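Local coordinates for extracellular solute-binding protein family 1 (PDB 5IXP) that probably captures a solute outside the cell, as yet unidentified, and delivers it to an ABC transporter, at residues Ala206-Gly211 with Arg369-Lys374; Gly308-Thr313 with Glu320-Gln325. One frame throughout, in Å; residues are numbered along the deposited sequence.

Contact 1: Ala206-Gly211 with Arg369-Lys374; sequences AATEDG and RVDEGK
Two helix C-termini of the periplasmic-binding-protein fold meet here, each closed by a Schellman motif: Thr-208, in the last turn of helix 195-209, touches Asp-371 and Val-370 at the end of helix 356-371. The closest backbone pair is Thr-208 and Asp-371, whose CA atoms lie 6.3 Å apart. The contact is small, 96 Å² summed over both sides, and rests mainly on one methyl group: Thr-208 CG2 sits 3.5 Å from Asp-371 OD1, a van der Waals touch against a carboxylate oxygen, with the two side chains meeting at a slant. The Asp-371 carboxylate swings toward the threonine because CG stands anti to the backbone N (chi1 -160°), and both its oxygens are engaged by the protein around it: OD1 by the hydroxyl of Ser-213, OD2 by the backbone N of Ala-167. These bonds tie the end of helix 356-371 to the loop after helix 195-209 and to the start of helix 167-175, and they fix the plane of the carboxylate. The Thr-208 hydroxyl turns back on its own helix (chi1 68°) and bonds the carbonyl of Val-205, which leaves the methyl to face Asp-371. Past the two ends, Gly-211 and Gly-373 take positive phi and carry the chain out of each helix; Lys-374 N then bonds Arg-369 O at 2.8 Å. The Lys-374 side chain returns to Glu-372 in a salt bridge, its NZ 2.9 Å from Glu-372 OE1 and 43° out of the carboxylate plane.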
# COMPACT_ATOMS: atom_id res chain seq x y z
N ALA A 206 5.46 -13.38 19.39
CA ALA A 206 6.43 -13.19 20.47
C ALA A 206 6.54 -11.71 20.84
O ALA A 206 6.66 -11.37 22.02
CB ALA A 206 7.79 -13.76 20.07
N ALA A 207 6.48 -10.82 19.84
CA ALA A 207 6.48 -9.39 20.13
C ALA A 207 5.27 -8.99 20.97
O ALA A 207 5.40 -8.19 21.91
CB ALA A 207 6.51 -8.59 18.82
N THR A 208 4.08 -9.53 20.66
CA THR A 208 2.91 -9.20 21.47
C THR A 208 3.08 -9.73 22.89
O THR A 208 2.69 -9.06 23.85
CB THR A 208 1.62 -9.76 20.85
OG1 THR A 208 1.60 -11.19 20.91
CG2 THR A 208 1.44 -9.29 19.41
N GLU A 209 3.67 -10.91 23.04
CA GLU A 209 3.91 -11.43 24.38
C GLU A 209 4.92 -10.58 25.13
O GLU A 209 4.92 -10.56 26.37
CB GLU A 209 4.39 -12.88 24.30
CG GLU A 209 3.33 -13.83 23.80
CD GLU A 209 3.87 -15.20 23.50
OE1 GLU A 209 5.11 -15.36 23.46
OE2 GLU A 209 3.05 -16.13 23.32
N ASP A 210 5.79 -9.88 24.42
CA ASP A 210 6.75 -8.98 25.05
C ASP A 210 6.19 -7.58 25.26
O ASP A 210 6.94 -6.68 25.66
CB ASP A 210 8.03 -8.92 24.21
CG ASP A 210 8.75 -10.26 24.15
OD1 ASP A 210 8.60 -11.06 25.11
OD2 ASP A 210 9.47 -10.52 23.16
N GLY A 211 4.89 -7.37 25.02
CA GLY A 211 4.27 -6.09 25.28
C GLY A 211 4.53 -5.04 24.22
O GLY A 211 4.33 -3.85 24.47
N ARG A 369 -7.10 -11.65 17.20
CA ARG A 369 -7.60 -12.34 18.40
C ARG A 369 -6.46 -12.64 19.37
O ARG A 369 -6.63 -12.51 20.59
CB ARG A 369 -8.34 -13.62 18.01
CG ARG A 369 -9.69 -13.37 17.31
CD ARG A 369 -10.52 -14.65 17.20
NE ARG A 369 -9.83 -15.71 16.47
CZ ARG A 369 -9.93 -15.90 15.15
NH1 ARG A 369 -10.67 -15.10 14.40
NH2 ARG A 369 -9.27 -16.91 14.59
N VAL A 370 -5.29 -13.02 18.86
CA VAL A 370 -4.13 -13.21 19.72
C VAL A 370 -3.72 -11.88 20.35
O VAL A 370 -3.48 -11.79 21.56
CB VAL A 370 -2.96 -13.83 18.94
CG1 VAL A 370 -1.75 -13.95 19.86
CG2 VAL A 370 -3.34 -15.18 18.38
N ASP A 371 -3.61 -10.84 19.51
CA ASP A 371 -3.17 -9.53 19.98
C ASP A 371 -4.07 -9.03 21.10
O ASP A 371 -3.58 -8.48 22.10
CB ASP A 371 -3.18 -8.56 18.79
CG ASP A 371 -2.31 -7.31 19.01
OD1 ASP A 371 -1.43 -7.29 19.90
OD2 ASP A 371 -2.51 -6.35 18.24
N GLU A 372 -5.38 -9.25 20.98
CA GLU A 372 -6.36 -8.77 21.94
C GLU A 372 -6.59 -9.74 23.10
O GLU A 372 -7.41 -9.45 23.98
CB GLU A 372 -7.69 -8.49 21.22
CG GLU A 372 -7.57 -7.44 20.10
CD GLU A 372 -8.74 -7.43 19.11
OE1 GLU A 372 -9.67 -8.25 19.27
OE2 GLU A 372 -8.71 -6.61 18.17
N GLY A 373 -5.88 -10.86 23.13
CA GLY A 373 -6.00 -11.80 24.23
C GLY A 373 -7.24 -12.66 24.21
O GLY A 373 -7.60 -13.23 25.24
N LYS A 374 -7.90 -12.80 23.06
CA LYS A 374 -9.13 -13.58 22.96
C LYS A 374 -8.89 -15.04 22.60
O LYS A 374 -9.81 -15.85 22.74
CB LYS A 374 -10.07 -12.95 21.94
CG LYS A 374 -10.46 -11.51 22.26
CD LYS A 374 -11.41 -10.96 21.21
CE LYS A 374 -12.14 -9.70 21.68
NZ LYS A 374 -11.28 -8.49 21.64

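Contact 2: Gly308-Thr313 with Glu320-Gln325; sequences GSFPST and EQVTAQ
Apolar packing joins the short, weakly bonded strand 310-311, paired antiparallel with strand 108-121 in the mixed sheet of this solute-binding fold, to the short helix 320-323: Val-322 sets its two methyls against Phe-310 and Pro-311. Phe-310 CE1 meets Val-322 CG1 at 4.1 Å, the methyl approaching the ring obliquely and the two side chains crossing at about a right angle. Pro-311 CG lies 4.4 Å from Val-322 CG2, so each branch of the valine has its own partner. With CG anti to the backbone N (chi1 -164°), the Phe-310 ring extends from the strand toward the helix. Pro-311 also packs on its neighbour, its CD 3.7 Å above one face of the Phe-310 ring and displaced toward the rim. Around this cluster Val-340 of helix 335-344 touches both Phe-310 and Val-322, while the ring of Tyr-317, from the connecting loop, meets that of Phe-310.

Backbone hydrogen bonds hold each side in place: Phe-310 pairs with Ile-113 of strand 108-121, and Ala-324 N returns to Glu-320 O at 3.0 Å within the helical turn.

The polar link is a water at the end of the contact, where Gly-308 leaves helix 297-307 with positive phi. Gln-325 reaches the same water with its amide: the water donates to Gly-308 O at 2.8 Å and accepts from Gln-325 NE2 at 3.1 Å.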
# COMPACT_ATOMS: atom_id res chain seq x y z
N GLY A 308 -0.70 15.30 -3.45
CA GLY A 308 0.35 14.69 -2.66
C GLY A 308 0.64 13.23 -2.94
O GLY A 308 1.51 12.64 -2.28
N SER A 309 -0.07 12.62 -3.89
CA SER A 309 0.14 11.21 -4.20
C SER A 309 1.56 10.97 -4.72
O SER A 309 2.06 11.70 -5.57
CB SER A 309 -0.87 10.76 -5.25
OG SER A 309 -2.18 11.07 -4.82
N PHE A 310 2.19 9.90 -4.22
CA PHE A 310 3.61 9.72 -4.56
C PHE A 310 3.75 8.99 -5.90
O PHE A 310 3.14 7.94 -6.09
CB PHE A 310 4.34 8.95 -3.46
CG PHE A 310 5.82 9.07 -3.57
CD1 PHE A 310 6.47 10.20 -3.10
CD2 PHE A 310 6.56 8.09 -4.21
CE1 PHE A 310 7.85 10.34 -3.22
CE2 PHE A 310 7.95 8.21 -4.33
CZ PHE A 310 8.59 9.34 -3.84
N PRO A 311 4.54 9.53 -6.83
CA PRO A 311 4.60 8.94 -8.18
C PRO A 311 5.21 7.54 -8.18
O PRO A 311 6.05 7.20 -7.35
CB PRO A 311 5.50 9.91 -8.96
CG PRO A 311 5.37 11.21 -8.24
CD PRO A 311 5.25 10.82 -6.77
N SER A 312 4.76 6.73 -9.14
CA SER A 312 5.38 5.43 -9.38
C SER A 312 6.26 5.43 -10.62
O SER A 312 6.79 4.38 -10.99
CB SER A 312 4.31 4.34 -9.49
OG SER A 312 3.46 4.52 -10.62
N THR A 313 6.44 6.58 -11.26
CA THR A 313 7.22 6.70 -12.49
C THR A 313 8.61 7.22 -12.16
O THR A 313 8.75 8.29 -11.54
CB THR A 313 6.52 7.65 -13.47
OG1 THR A 313 6.18 8.87 -12.79
CG2 THR A 313 5.24 7.01 -14.02
N GLU A 320 12.93 18.21 -9.12
CA GLU A 320 13.05 18.92 -7.85
C GLU A 320 11.70 19.12 -7.18
O GLU A 320 11.66 19.27 -5.96
CB GLU A 320 13.75 20.28 -8.06
N GLN A 321 10.60 19.13 -7.94
CA GLN A 321 9.29 19.20 -7.30
C GLN A 321 9.13 18.07 -6.29
O GLN A 321 8.58 18.27 -5.20
CB GLN A 321 8.18 19.14 -8.35
CG GLN A 321 8.07 20.39 -9.22
CD GLN A 321 7.71 21.62 -8.41
OE1 GLN A 321 6.98 21.55 -7.42
NE2 GLN A 321 8.24 22.77 -8.82
N VAL A 322 9.64 16.89 -6.61
CA VAL A 322 9.54 15.77 -5.68
C VAL A 322 10.66 15.81 -4.65
O VAL A 322 10.41 15.80 -3.44
CB VAL A 322 9.54 14.43 -6.44
CG1 VAL A 322 9.64 13.26 -5.47
CG2 VAL A 322 8.30 14.31 -7.30
N THR A 323 11.92 15.89 -5.10
CA THR A 323 13.03 15.65 -4.19
C THR A 323 13.24 16.78 -3.20
O THR A 323 13.91 16.58 -2.18
CB THR A 323 14.32 15.42 -4.97
OG1 THR A 323 14.59 16.55 -5.80
CG2 THR A 323 14.21 14.16 -5.83
N ALA A 324 12.69 17.97 -3.45
CA ALA A 324 12.84 19.07 -2.51
C ALA A 324 11.78 19.06 -1.42
O ALA A 324 11.83 19.92 -0.53
CB ALA A 324 12.81 20.41 -3.25
N GLN A 325 10.84 18.13 -1.46
CA GLN A 325 9.71 18.17 -0.54
C GLN A 325 10.17 17.92 0.89
O GLN A 325 10.94 16.99 1.15
CB GLN A 325 8.66 17.13 -0.94
CG GLN A 325 7.36 17.26 -0.17
CD GLN A 325 6.50 16.01 -0.25
OE1 GLN A 325 7.01 14.91 -0.47
NE2 GLN A 325 5.19 16.18 -0.09
O HOH W 1 3.07 13.92 -0.33

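The chain's centre falls between the two contacts, whose own centres are 38 Å apart and whose nearest atoms are about 27 Å apart. Both segments of contact 2 fall between those of contact 1 in sequence: residues 206-211 come first, then 308-313 and 320-325, and last 369-374. Contact 1 brings together two helix ends separated by 157 residues, whereas contact 2 is local, its two segments joined by only six residues beside the mixed sheet. Between 320-325 and 369-374 the chain runs through helices 335-344 and 356-371. The two contacts thus hold separate parts of the fold, contact 1 joining peripheral helix ends and contact 2 packing a short helix against the sheet.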